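Local coordinates for SspB protein (Streptomyces clavuligerus, PDB 6JUF), which takes part in the SspABCD–SspE phosphorothioation-sensing defence against phage, where it probably acts as a DNA-cleaving, metal-binding nuclease, at residues W89-W93 with W311-D315; Y132-A138 with P261-A267; L239-A243 with P306-A310; L254-N259 with E272-A276. All coordinates share one frame; numbering follows the deposited sequence.

Interaction 1: residues W89-W93 with W311-D315; sequences WEARW and WDVLD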
loop_
_atom_site.group_PDB
_atom_site.type_symbol
_atom_site.label_atom_id
_atom_site.label_comp_id
_atom_site.label_asym_id
_atom_site.label_seq_id
_atom_site.Cartn_x
_atom_site.Cartn_y
_atom_site.Cartn_z
ATOM N N TRP B 89 -7.180 21.670 -5.868
ATOM C CA TRP B 89 -6.166 22.189 -4.957
ATOM C C TRP B 89 -5.851 21.144 -3.923
ATOM O O TRP B 89 -4.697 21.050 -3.484
ATOM C CB TRP B 89 -6.691 23.489 -4.357
ATOM C CG TRP B 89 -5.734 24.075 -3.321
ATOM C CD1 TRP B 89 -4.733 25.019 -3.534
ATOM C CD2 TRP B 89 -5.657 23.767 -1.879
ATOM N NE1 TRP B 89 -4.105 25.345 -2.356
ATOM C CE2 TRP B 89 -4.582 24.587 -1.335
ATOM C CE3 TRP B 89 -6.336 22.890 -1.045
ATOM C CZ2 TRP B 89 -4.268 24.597 0.032
ATOM C CZ3 TRP B 89 -5.992 22.852 0.297
ATOM C CH2 TRP B 89 -4.989 23.694 0.830
ATOM N N GLU B 90 -6.847 20.329 -3.508
ATOM C CA GLU B 90 -6.554 19.283 -2.547
ATOM C C GLU B 90 -5.537 18.260 -3.050
ATOM O O GLU B 90 -4.701 17.729 -2.284
ATOM C CB GLU B 90 -7.876 18.564 -2.042
ATOM C CG GLU B 90 -8.708 19.420 -1.103
ATOM C CD GLU B 90 -9.480 20.551 -1.754
ATOM O OE1 GLU B 90 -9.594 20.596 -3.048
ATOM O OE2 GLU B 90 -9.998 21.363 -1.010
ATOM N N ALA B 91 -5.609 17.914 -4.341
ATOM C CA ALA B 91 -4.646 17.000 -4.916
ATOM C C ALA B 91 -3.257 17.674 -4.930
ATOM O O ALA B 91 -2.258 17.015 -4.590
ATOM C CB ALA B 91 -5.031 16.604 -6.341
ATOM N N ARG B 92 -3.169 18.962 -5.250
ATOM C CA ARG B 92 -1.880 19.669 -5.165
ATOM C C ARG B 92 -1.353 19.607 -3.705
ATOM O O ARG B 92 -0.152 19.436 -3.535
ATOM C CB ARG B 92 -2.047 21.133 -5.594
ATOM C CG ARG B 92 -0.873 22.058 -5.324
ATOM C CD ARG B 92 0.346 21.626 -6.133
ATOM N NE ARG B 92 1.554 22.448 -5.892
ATOM C CZ ARG B 92 2.447 22.218 -4.930
ATOM N NH1 ARG B 92 2.268 21.248 -4.007
ATOM N NH2 ARG B 92 3.521 23.016 -4.835
ATOM N N TRP B 93 -2.209 19.788 -2.713
ATOM C CA TRP B 93 -1.773 19.807 -1.329
ATOM C C TRP B 93 -1.297 18.417 -0.904
ATOM O O TRP B 93 -0.334 18.299 -0.167
ATOM C CB TRP B 93 -2.910 20.347 -0.469
ATOM C CG TRP B 93 -2.628 20.231 1.002
ATOM C CD1 TRP B 93 -2.023 21.158 1.841
ATOM C CD2 TRP B 93 -2.994 19.100 1.856
ATOM N NE1 TRP B 93 -1.938 20.658 3.116
ATOM C CE2 TRP B 93 -2.524 19.416 3.184
ATOM C CE3 TRP B 93 -3.647 17.871 1.630
ATOM C CZ2 TRP B 93 -2.703 18.536 4.271
ATOM C CZ3 TRP B 93 -3.851 17.034 2.740
ATOM C CH2 TRP B 93 -3.344 17.369 4.024
ATOM N N TRP B 311 -8.999 23.310 7.880
ATOM C CA TRP B 311 -7.765 23.272 7.176
ATOM C C TRP B 311 -6.552 23.693 7.985
ATOM O O TRP B 311 -5.476 23.231 7.669
ATOM C CB TRP B 311 -7.875 24.001 5.833
ATOM C CG TRP B 311 -8.486 23.047 4.862
ATOM C CD1 TRP B 311 -9.828 22.874 4.547
ATOM C CD2 TRP B 311 -7.781 22.065 4.089
ATOM N NE1 TRP B 311 -9.979 21.883 3.645
ATOM C CE2 TRP B 311 -8.784 21.356 3.326
ATOM C CE3 TRP B 311 -6.442 21.712 3.951
ATOM C CZ2 TRP B 311 -8.452 20.303 2.469
ATOM C CZ3 TRP B 311 -6.099 20.698 3.078
ATOM C CH2 TRP B 311 -7.097 19.983 2.355
ATOM N N ASP B 312 -6.655 24.624 8.923
ATOM C CA ASP B 312 -5.535 24.858 9.856
ATOM C C ASP B 312 -5.178 23.567 10.565
ATOM O O ASP B 312 -4.001 23.215 10.663
ATOM C CB ASP B 312 -5.863 25.932 10.892
ATOM C CG ASP B 312 -6.001 27.325 10.287
ATOM O OD1 ASP B 312 -5.476 27.522 9.164
ATOM O OD2 ASP B 312 -6.671 28.188 10.910
ATOM N N VAL B 313 -6.178 22.887 11.107
ATOM C CA VAL B 313 -5.953 21.683 11.904
ATOM C C VAL B 313 -5.346 20.593 10.993
ATOM O O VAL B 313 -4.394 19.916 11.351
ATOM C CB VAL B 313 -7.307 21.179 12.452
ATOM C CG1 VAL B 313 -7.232 19.758 13.019
ATOM C CG2 VAL B 313 -7.814 22.111 13.543
ATOM N N LEU B 314 -5.869 20.443 9.799
ATOM C CA LEU B 314 -5.362 19.420 8.884
ATOM C C LEU B 314 -3.930 19.750 8.402
ATOM O O LEU B 314 -3.105 18.902 8.378
ATOM C CB LEU B 314 -6.283 19.265 7.663
ATOM C CG LEU B 314 -5.881 18.197 6.643
ATOM C CD1 LEU B 314 -5.716 16.821 7.301
ATOM C CD2 LEU B 314 -6.919 18.091 5.523
ATOM N N ASP B 315 -3.645 20.996 8.064
ATOM C CA ASP B 315 -2.316 21.335 7.629
ATOM C C ASP B 315 -1.335 21.139 8.769
ATOM O O ASP B 315 -0.178 20.737 8.510
ATOM C CB ASP B 315 -2.284 22.759 7.107
ATOM C CG ASP B 315 -1.137 22.998 6.118
ATOM O OD1 ASP B 315 -0.758 22.014 5.433
ATOM O OD2 ASP B 315 -0.682 24.135 5.982
#

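Interaction 2: residues Y132-A138 with P261-A267; sequences YVAFHLA and PGAPGRA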
loop_
_atom_site.group_PDB
_atom_site.type_symbol
_atom_site.label_atom_id
_atom_site.label_comp_id
_atom_site.label_asym_id
_atom_site.label_seq_id
_atom_site.Cartn_x
_atom_site.Cartn_y
_atom_site.Cartn_z
ATOM N N TYR B 132 -21.664 5.586 0.197
ATOM C CA TYR B 132 -22.474 6.449 1.080
ATOM C C TYR B 132 -23.618 5.646 1.768
ATOM O O TYR B 132 -23.787 5.724 2.971
ATOM C CB TYR B 132 -23.014 7.697 0.330
ATOM C CG TYR B 132 -23.623 8.652 1.330
ATOM C CD1 TYR B 132 -24.973 8.540 1.710
ATOM C CD2 TYR B 132 -22.863 9.702 1.864
ATOM C CE1 TYR B 132 -25.518 9.426 2.634
ATOM C CE2 TYR B 132 -23.403 10.570 2.813
ATOM C CZ TYR B 132 -24.708 10.407 3.199
ATOM O OH TYR B 132 -25.238 11.267 4.108
ATOM N N VAL B 133 -24.359 4.824 1.027
ATOM C CA VAL B 133 -25.390 3.974 1.669
ATOM C C VAL B 133 -24.723 3.054 2.698
ATOM O O VAL B 133 -25.183 2.939 3.829
ATOM C CB VAL B 133 -26.145 3.103 0.623
ATOM C CG1 VAL B 133 -27.147 2.168 1.371
ATOM C CG2 VAL B 133 -26.917 4.005 -0.342
ATOM N N ALA B 134 -23.634 2.358 2.293
ATOM C CA ALA B 134 -23.015 1.312 3.139
ATOM C C ALA B 134 -22.575 1.905 4.471
ATOM O O ALA B 134 -22.806 1.336 5.517
ATOM C CB ALA B 134 -21.820 0.608 2.446
ATOM N N PHE B 135 -21.915 3.056 4.417
ATOM C CA PHE B 135 -21.429 3.682 5.667
ATOM C C PHE B 135 -22.490 4.470 6.405
ATOM O O PHE B 135 -22.477 4.427 7.678
ATOM C CB PHE B 135 -20.199 4.552 5.404
ATOM C CG PHE B 135 -18.948 3.737 5.199
ATOM C CD1 PHE B 135 -18.102 3.493 6.266
ATOM C CD2 PHE B 135 -18.642 3.181 3.950
ATOM C CE1 PHE B 135 -16.940 2.719 6.106
ATOM C CE2 PHE B 135 -17.474 2.424 3.788
ATOM C CZ PHE B 135 -16.657 2.140 4.857
ATOM N N HIS B 136 -23.358 5.207 5.698
ATOM C CA HIS B 136 -24.187 6.232 6.366
ATOM C C HIS B 136 -25.674 5.941 6.435
ATOM O O HIS B 136 -26.358 6.512 7.273
ATOM C CB HIS B 136 -23.960 7.567 5.657
ATOM C CG HIS B 136 -22.564 8.108 5.873
ATOM N ND1 HIS B 136 -22.090 8.374 7.098
ATOM C CD2 HIS B 136 -21.579 8.484 4.981
ATOM C CE1 HIS B 136 -20.831 8.850 7.029
ATOM N NE2 HIS B 136 -20.501 8.926 5.719
ATOM N N LEU B 137 -26.189 5.081 5.552
ATOM C CA LEU B 137 -27.682 4.873 5.467
ATOM C C LEU B 137 -28.172 3.472 5.814
ATOM O O LEU B 137 -29.316 3.303 6.230
ATOM C CB LEU B 137 -28.230 5.281 4.093
ATOM C CG LEU B 137 -28.020 6.770 3.716
ATOM C CD1 LEU B 137 -28.541 7.094 2.321
ATOM C CD2 LEU B 137 -28.721 7.686 4.667
ATOM N N ALA B 138 -27.299 2.487 5.728
ATOM C CA ALA B 138 -27.717 1.101 6.006
ATOM C C ALA B 138 -28.098 0.941 7.460
ATOM O O ALA B 138 -27.434 1.524 8.331
ATOM C CB ALA B 138 -26.607 0.084 5.650
ATOM N N PRO B 261 -26.016 10.600 9.822
ATOM C CA PRO B 261 -25.518 10.123 8.530
ATOM C C PRO B 261 -24.709 11.212 7.841
ATOM O O PRO B 261 -25.118 12.362 7.712
ATOM C CB PRO B 261 -26.814 9.753 7.761
ATOM C CG PRO B 261 -27.703 9.290 8.884
ATOM C CD PRO B 261 -27.434 10.254 10.039
ATOM N N GLY B 262 -23.515 10.839 7.394
ATOM C CA GLY B 262 -22.575 11.750 6.712
ATOM C C GLY B 262 -21.420 12.199 7.599
ATOM O O GLY B 262 -20.378 12.679 7.102
ATOM N N ALA B 263 -21.598 12.087 8.916
ATOM C CA ALA B 263 -20.666 12.714 9.852
ATOM C C ALA B 263 -19.532 11.726 10.209
ATOM O O ALA B 263 -19.574 10.553 9.792
ATOM C CB ALA B 263 -21.440 13.237 11.084
ATOM N N PRO B 264 -18.520 12.148 10.955
ATOM C CA PRO B 264 -17.354 11.316 11.178
ATOM C C PRO B 264 -17.599 10.030 11.970
ATOM O O PRO B 264 -16.883 9.035 11.757
ATOM C CB PRO B 264 -16.400 12.239 11.973
ATOM C CG PRO B 264 -16.787 13.593 11.488
ATOM C CD PRO B 264 -18.289 13.549 11.349
ATOM N N GLY B 265 -18.599 10.013 12.869
ATOM C CA GLY B 265 -18.854 8.812 13.593
ATOM C C GLY B 265 -19.188 7.642 12.674
ATOM O O GLY B 265 -18.635 6.543 12.807
ATOM N N ARG B 266 -20.098 7.832 11.757
ATOM C CA ARG B 266 -20.458 6.775 10.801
ATOM C C ARG B 266 -19.390 6.595 9.716
ATOM O O ARG B 266 -19.272 5.488 9.181
ATOM C CB ARG B 266 -21.823 7.046 10.172
ATOM C CG ARG B 266 -23.007 6.525 10.997
ATOM C CD ARG B 266 -23.542 5.359 10.149
ATOM N NE ARG B 266 -24.904 5.187 10.483
ATOM C CZ ARG B 266 -25.743 4.438 9.853
ATOM N NH1 ARG B 266 -25.354 3.680 8.789
ATOM N NH2 ARG B 266 -26.941 4.395 10.351
ATOM N N ALA B 267 -18.635 7.636 9.398
ATOM C CA ALA B 267 -17.659 7.497 8.307
ATOM C C ALA B 267 -16.436 6.710 8.787
ATOM O O ALA B 267 -15.914 5.852 8.084
ATOM C CB ALA B 267 -17.186 8.877 7.768
HETATM O O HOH W 1 -18.819 11.073 5.307
#

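Interaction 3: residues L239-A243 with P306-A310; sequences LDYAA and PFDLA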
loop_
_atom_site.group_PDB
_atom_site.type_symbol
_atom_site.label_atom_id
_atom_site.label_comp_id
_atom_site.label_asym_id
_atom_site.label_seq_id
_atom_site.Cartn_x
_atom_site.Cartn_y
_atom_site.Cartn_z
ATOM N N LEU B 239 -14.982 19.503 11.711
ATOM C CA LEU B 239 -15.108 20.896 11.262
ATOM C C LEU B 239 -15.532 20.995 9.805
ATOM O O LEU B 239 -16.378 21.839 9.448
ATOM C CB LEU B 239 -13.799 21.627 11.523
ATOM C CG LEU B 239 -13.488 21.932 12.990
ATOM C CD1 LEU B 239 -11.951 22.152 13.134
ATOM C CD2 LEU B 239 -14.281 23.111 13.550
ATOM N N ASP B 240 -14.977 20.075 8.975
ATOM C CA ASP B 240 -15.357 20.042 7.561
ATOM C C ASP B 240 -16.851 19.691 7.431
ATOM O O ASP B 240 -17.570 20.253 6.612
ATOM C CB ASP B 240 -14.495 19.009 6.866
ATOM C CG ASP B 240 -14.673 18.978 5.354
ATOM O OD1 ASP B 240 -14.600 20.040 4.708
ATOM O OD2 ASP B 240 -14.888 17.860 4.828
ATOM N N TYR B 241 -17.297 18.745 8.302
ATOM C CA TYR B 241 -18.717 18.363 8.318
ATOM C C TYR B 241 -19.600 19.574 8.663
ATOM O O TYR B 241 -20.588 19.870 7.989
ATOM C CB TYR B 241 -18.964 17.181 9.262
ATOM C CG TYR B 241 -20.389 16.720 9.184
ATOM C CD1 TYR B 241 -20.801 15.879 8.105
ATOM C CD2 TYR B 241 -21.346 17.126 10.106
ATOM C CE1 TYR B 241 -22.137 15.490 8.031
ATOM C CE2 TYR B 241 -22.677 16.746 9.998
ATOM C CZ TYR B 241 -23.053 15.919 8.961
ATOM O OH TYR B 241 -24.347 15.535 8.823
ATOM N N ALA B 242 -19.225 20.288 9.736
ATOM C CA ALA B 242 -19.945 21.476 10.143
ATOM C C ALA B 242 -20.019 22.515 9.018
ATOM O O ALA B 242 -21.038 23.173 8.816
ATOM C CB ALA B 242 -19.302 22.048 11.400
ATOM N N ALA B 243 -18.901 22.651 8.296
ATOM C CA ALA B 243 -18.754 23.589 7.192
ATOM C C ALA B 243 -19.738 23.384 6.023
ATOM O O ALA B 243 -19.943 24.275 5.245
ATOM C CB ALA B 243 -17.323 23.600 6.690
ATOM N N PRO B 306 -15.896 27.326 10.110
ATOM C CA PRO B 306 -15.245 26.039 10.380
ATOM C C PRO B 306 -14.405 25.467 9.237
ATOM O O PRO B 306 -13.495 24.634 9.503
ATOM C CB PRO B 306 -16.406 25.106 10.706
ATOM C CG PRO B 306 -17.582 25.739 10.008
ATOM C CD PRO B 306 -17.355 27.229 10.176
ATOM N N PHE B 307 -14.694 25.810 8.003
ATOM C CA PHE B 307 -13.885 25.304 6.919
ATOM C C PHE B 307 -12.432 25.736 7.032
ATOM O O PHE B 307 -11.522 24.885 6.858
ATOM C CB PHE B 307 -14.461 25.730 5.572
ATOM C CG PHE B 307 -13.783 25.085 4.406
ATOM C CD1 PHE B 307 -14.239 23.846 3.969
ATOM C CD2 PHE B 307 -12.694 25.692 3.780
ATOM C CE1 PHE B 307 -13.643 23.214 2.871
ATOM C CE2 PHE B 307 -12.088 25.115 2.662
ATOM C CZ PHE B 307 -12.558 23.854 2.212
ATOM N N ASP B 308 -12.168 27.027 7.309
ATOM C CA ASP B 308 -10.781 27.486 7.377
ATOM C C ASP B 308 -10.118 26.855 8.582
ATOM O O ASP B 308 -8.875 26.558 8.553
ATOM C CB ASP B 308 -10.682 29.038 7.449
ATOM C CG ASP B 308 -11.039 29.708 6.125
ATOM O OD1 ASP B 308 -11.044 29.038 5.065
ATOM O OD2 ASP B 308 -11.323 30.920 6.125
ATOM N N LEU B 309 -10.869 26.698 9.664
ATOM C CA LEU B 309 -10.277 26.099 10.872
ATOM C C LEU B 309 -9.960 24.624 10.612
ATOM O O LEU B 309 -8.950 24.120 11.062
ATOM C CB LEU B 309 -11.167 26.259 12.121
ATOM C CG LEU B 309 -11.354 27.749 12.520
ATOM C CD1 LEU B 309 -12.471 27.787 13.567
ATOM C CD2 LEU B 309 -10.004 28.192 13.079
ATOM N N ALA B 310 -10.830 23.938 9.886
ATOM C CA ALA B 310 -10.598 22.568 9.559
ATOM C C ALA B 310 -9.258 22.435 8.836
ATOM O O ALA B 310 -8.502 21.506 9.134
ATOM C CB ALA B 310 -11.727 22.034 8.656
#

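Interaction 4: residues L254-N259 with E272-A276; sequences LARLAN and EADIA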
loop_
_atom_site.group_PDB
_atom_site.type_symbol
_atom_site.label_atom_id
_atom_site.label_comp_id
_atom_site.label_asym_id
_atom_site.label_seq_id
_atom_site.Cartn_x
_atom_site.Cartn_y
_atom_site.Cartn_z
ATOM N N LEU B 254 -21.830 16.870 19.779
ATOM C CA LEU B 254 -21.125 15.590 19.715
ATOM C C LEU B 254 -22.066 14.460 19.268
ATOM O O LEU B 254 -21.641 13.557 18.568
ATOM C CB LEU B 254 -20.423 15.246 21.020
ATOM C CG LEU B 254 -18.982 15.730 21.200
ATOM C CD1 LEU B 254 -18.051 14.782 20.410
ATOM C CD2 LEU B 254 -18.778 17.157 20.713
ATOM N N ALA B 255 -23.317 14.495 19.698
ATOM C CA ALA B 255 -24.271 13.454 19.299
ATOM C C ALA B 255 -24.442 13.408 17.783
ATOM O O ALA B 255 -24.485 12.302 17.199
ATOM C CB ALA B 255 -25.639 13.739 19.966
ATOM N N ARG B 256 -24.556 14.575 17.137
ATOM C CA ARG B 256 -24.637 14.636 15.660
ATOM C C ARG B 256 -23.331 14.182 15.015
ATOM O O ARG B 256 -23.349 13.424 14.029
ATOM C CB ARG B 256 -24.967 16.032 15.180
ATOM C CG ARG B 256 -26.449 16.414 15.394
ATOM C CD ARG B 256 -26.669 17.854 14.981
ATOM N NE ARG B 256 -26.386 17.998 13.551
ATOM C CZ ARG B 256 -26.112 19.137 12.923
ATOM N NH1 ARG B 256 -26.066 20.299 13.581
ATOM N NH2 ARG B 256 -25.867 19.107 11.607
ATOM N N LEU B 257 -22.193 14.643 15.544
ATOM C CA LEU B 257 -20.922 14.142 14.992
ATOM C C LEU B 257 -20.777 12.615 15.048
ATOM O O LEU B 257 -20.256 12.000 14.103
ATOM C CB LEU B 257 -19.708 14.805 15.652
ATOM C CG LEU B 257 -19.514 16.308 15.363
ATOM C CD1 LEU B 257 -18.461 16.832 16.346
ATOM C CD2 LEU B 257 -19.104 16.576 13.901
ATOM N N ALA B 258 -21.236 12.010 16.137
ATOM C CA ALA B 258 -21.150 10.583 16.344
ATOM C C ALA B 258 -22.197 9.827 15.544
ATOM O O ALA B 258 -21.919 8.688 15.192
ATOM C CB ALA B 258 -21.361 10.277 17.838
ATOM N N ASN B 259 -23.405 10.405 15.348
ATOM C CA ASN B 259 -24.528 9.585 14.862
ATOM C C ASN B 259 -25.184 9.974 13.528
ATOM O O ASN B 259 -25.916 9.148 12.933
ATOM C CB ASN B 259 -25.612 9.550 15.930
ATOM C CG ASN B 259 -25.099 8.970 17.227
ATOM O OD1 ASN B 259 -24.553 7.902 17.249
ATOM N ND2 ASN B 259 -25.231 9.705 18.301
ATOM N N GLU B 272 -18.764 8.163 20.033
ATOM C CA GLU B 272 -18.833 9.546 20.515
ATOM C C GLU B 272 -17.682 9.880 21.448
ATOM O O GLU B 272 -17.167 10.990 21.353
ATOM C CB GLU B 272 -20.175 9.816 21.230
ATOM C CG GLU B 272 -20.471 11.293 21.391
ATOM C CD GLU B 272 -21.846 11.527 21.976
ATOM O OE1 GLU B 272 -22.864 11.037 21.420
ATOM O OE2 GLU B 272 -21.893 12.222 22.978
ATOM N N ALA B 273 -17.305 8.960 22.350
ATOM C CA ALA B 273 -16.241 9.183 23.347
ATOM C C ALA B 273 -14.946 9.421 22.610
ATOM O O ALA B 273 -14.113 10.231 23.034
ATOM C CB ALA B 273 -16.074 7.974 24.303
ATOM N N ASP B 274 -14.736 8.674 21.533
ATOM C CA ASP B 274 -13.509 8.755 20.747
ATOM C C ASP B 274 -13.420 10.117 20.039
ATOM O O ASP B 274 -12.339 10.712 19.918
ATOM C CB ASP B 274 -13.520 7.666 19.662
ATOM C CG ASP B 274 -13.553 6.277 20.240
ATOM O OD1 ASP B 274 -12.840 6.057 21.237
ATOM O OD2 ASP B 274 -14.288 5.427 19.676
ATOM N N ILE B 275 -14.542 10.569 19.506
ATOM C CA ILE B 275 -14.594 11.871 18.866
ATOM C C ILE B 275 -14.340 12.956 19.921
ATOM O O ILE B 275 -13.628 13.923 19.666
ATOM C CB ILE B 275 -15.944 12.072 18.186
ATOM C CG1 ILE B 275 -16.132 11.077 17.019
ATOM C CG2 ILE B 275 -16.108 13.477 17.666
ATOM C CD1 ILE B 275 -17.580 10.996 16.552
ATOM N N ALA B 276 -14.936 12.803 21.101
ATOM C CA ALA B 276 -14.716 13.812 22.156
ATOM C C ALA B 276 -13.269 13.888 22.548
ATOM O O ALA B 276 -12.723 14.978 22.747
ATOM C CB ALA B 276 -15.560 13.447 23.379
#

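Interaction 1: residues W89-W93 with W311-D315
Trp-311 meets both Trp-89 and Trp-93, offering a face to the first and its edge to the second, in an aromatic cluster of two T-shaped (edge-to-face) pairs that join helix 89-95 to helix 306-317. In the first pair Trp-89 presents its edge, CZ3 lying 3.5 Å from Trp-311 CZ3. In the second Trp-311 CZ3 stands over the centre of the Trp-93 ring, 3.7 Å from Trp-93 CD2, with the planes at 87°. The other face of Trp-311 is covered near its rim by Leu-314 CD2 of the same helix, and Leu-314 CG also reaches Trp-93 CH2 at 3.7 Å. Glu-90 holds CG beside its backbone N (chi1 -73°), 3.7 Å from Trp-311 CZ2, and the bend at chi2 then turns the carboxylate to its salt bridge with Arg-330, itself in cation-pi contact with Trp-311. Further out, Trp-89 NE1 bonds to the carbonyl of Pro-328, and Arg-322 pairs with OD2 of Asp-315. That carboxylate thus has both oxygens engaged: the indole NE1 of Trp-93 donates to Asp-315 OD1 at 2.9 Å, nearly straight at 177°, with OD1 in the indole plane but the N-H arriving from above the carboxylate plane.

Interaction 2: residues Y132-A138 with P261-A267
His-136 lays one face of its imidazole flat on Gly-262, whose CA sits 3.4 Å from the ring centroid, close to the ring normal, in a CH-pi contact. CB of Phe-135 lies over the opposite face, near the rim. The ring reaches this place with CG beside the backbone N (chi1 -68°), and a water then pins its far nitrogen, lying 2.8 Å from His-136 NE2 and donating to Gly-262 O at 2.9 Å. On the ND1 side CB of Arg-266 closes in at 3.4 Å from His-136 ND1, and the arginine chain runs past the imidazole in the opposite sense, its guanidinium plane 35° from the ring. His-136 O lies over the centre of one face of the guanidinium, while NH1 donates to Ala-138 O at 3.0 Å, in the carbonyl plane and on a lone pair. Pro-261 CB packs 3.3 Å from His-136 O, and the Tyr-132 hydroxyl OH comes within 3.7 Å of Gly-262 N. The arrangement is that of a helix with a wider pi-type turn at 133-137, where Val-133 O accepts from both Leu-137 N and Ala-138 N, met by an arginine from the start of a short helix.

Interaction 3: residues L239-A243 with P306-A310
Helices 231-243 and 306-317 run nearly antiparallel where Leu-239 to Ala-243 meets Pro-306 to Ala-310, the axes of the short segments 7.8 Å apart at closest and their directions 157° apart. The topology fits a winged-helix domain: the first of these helices precedes the three-stranded sheet of strands 250-253, 289-293 and 298-302, and the second follows its last strand. Small residues bring the backbones close. Ala-310 CB rests 3.6 Å from Leu-239 CB at one end of the contact, and Ala-243 CB meets Phe-307 CB at 3.7 Å at the other. To one side, Pro-306 in the first turn of its helix turns its ring into the facing helix, with CG 3.7 Å from Ala-243 CA and CB 3.5 Å from Leu-239 O. Leu-239 carries CG beside the backbone N (chi1 -72°), and chi2 (158°) then turns CD1 to Leu-309 and Ala-310 and CD2 to the proline. Both leucines continue onto the sheet, where Leu-239 and Leu-309 each touch Leu-289 and Phe-302. Another margin brings an acid beside a ring. Asp-240 and Phe-307 lie side by side and point the same way, and the carboxylate is tilted from the ring. That carboxylate is held by outside partners, Trp-115 NE1 on OD2 and Arg-121 on OD1, and Phe-307 itself packs against Arg-121. Towards the ring the acid makes a looser van der Waals approach, Asp-240 OD1 lying 3.8 Å from Phe-307 CE1.

Interaction 4: residues L254-N259 with E272-A276
Glu-272 pushes its aliphatic stem over Ala-258, CB to CB at 3.6 Å, and acts as a knob in a hole formed by Leu-254, Ala-255, Ala-258 and Asn-259. With CG anti to the backbone N (chi1 -163°) and the chain extended beyond it, the side chain reaches out straight onto helix 254-259: Glu-272 CG passes 3.8 Å from Leu-254 O, and the carboxylate ends over the backbone, Glu-272 OE1 lying 3.5 Å from Ala-255 CA. Asn-259 lies at the rim, its ND2 4.1 Å from Glu-272 OE1, with the amide and carboxylate planes 69° apart. One turn further along helix 272-285, Ile-275 forms the buried half of the contact. Its two branches divide the work: CG2 touches Leu-254 CD1 at 3.6 Å, and CD1 fits against the backbone at Ala-258, 3.6 Å from Ala-258 CA. The Leu-254 and Ile-275 side chains run alongside in opposite senses, and Leu-254 CD1 goes on to Ala-276 CB. The axes of the short segments stand 9.2 Å apart at 117°, consistent with the helix-turn-helix part of a winged-helix domain, although the short helix 264-268 intervenes. Leu-254 and Leu-257 also touch Leu-279 further along helix 272-285, Cys-238 of helix 231-243 closes over Leu-257 and Ile-275, and a backbone bond from Leu-254 to Arg-298 ties the start of helix 254-259 to strand 298-302.

In the fold
Interactions 1 and 3 share helix 306-317, with centres 12 Å apart; Val-313 CG2 lies 4.2 Å from Leu-239 CD1 where they meet. Tyr-241 then carries the packing from interaction 3 to interaction 2, its CD1 3.4 Å from Gly-262 O. Interactions 2 and 4, centred 13 Å apart, are joined at the turn between helices 254-259 and 264-268, where Gly-265 N lies 2.9 Å from Leu-257 O, a probable hydrogen bond. Interactions 3 and 4 lie within what is consistent with a winged-helix unit, while 1 and 2, their centres 23 Å apart, fasten it to helices 89-95 and 129-137. All four lie away from Glu-18, which binds magnesium in a structure of this protein; no such ion is bound to this chain.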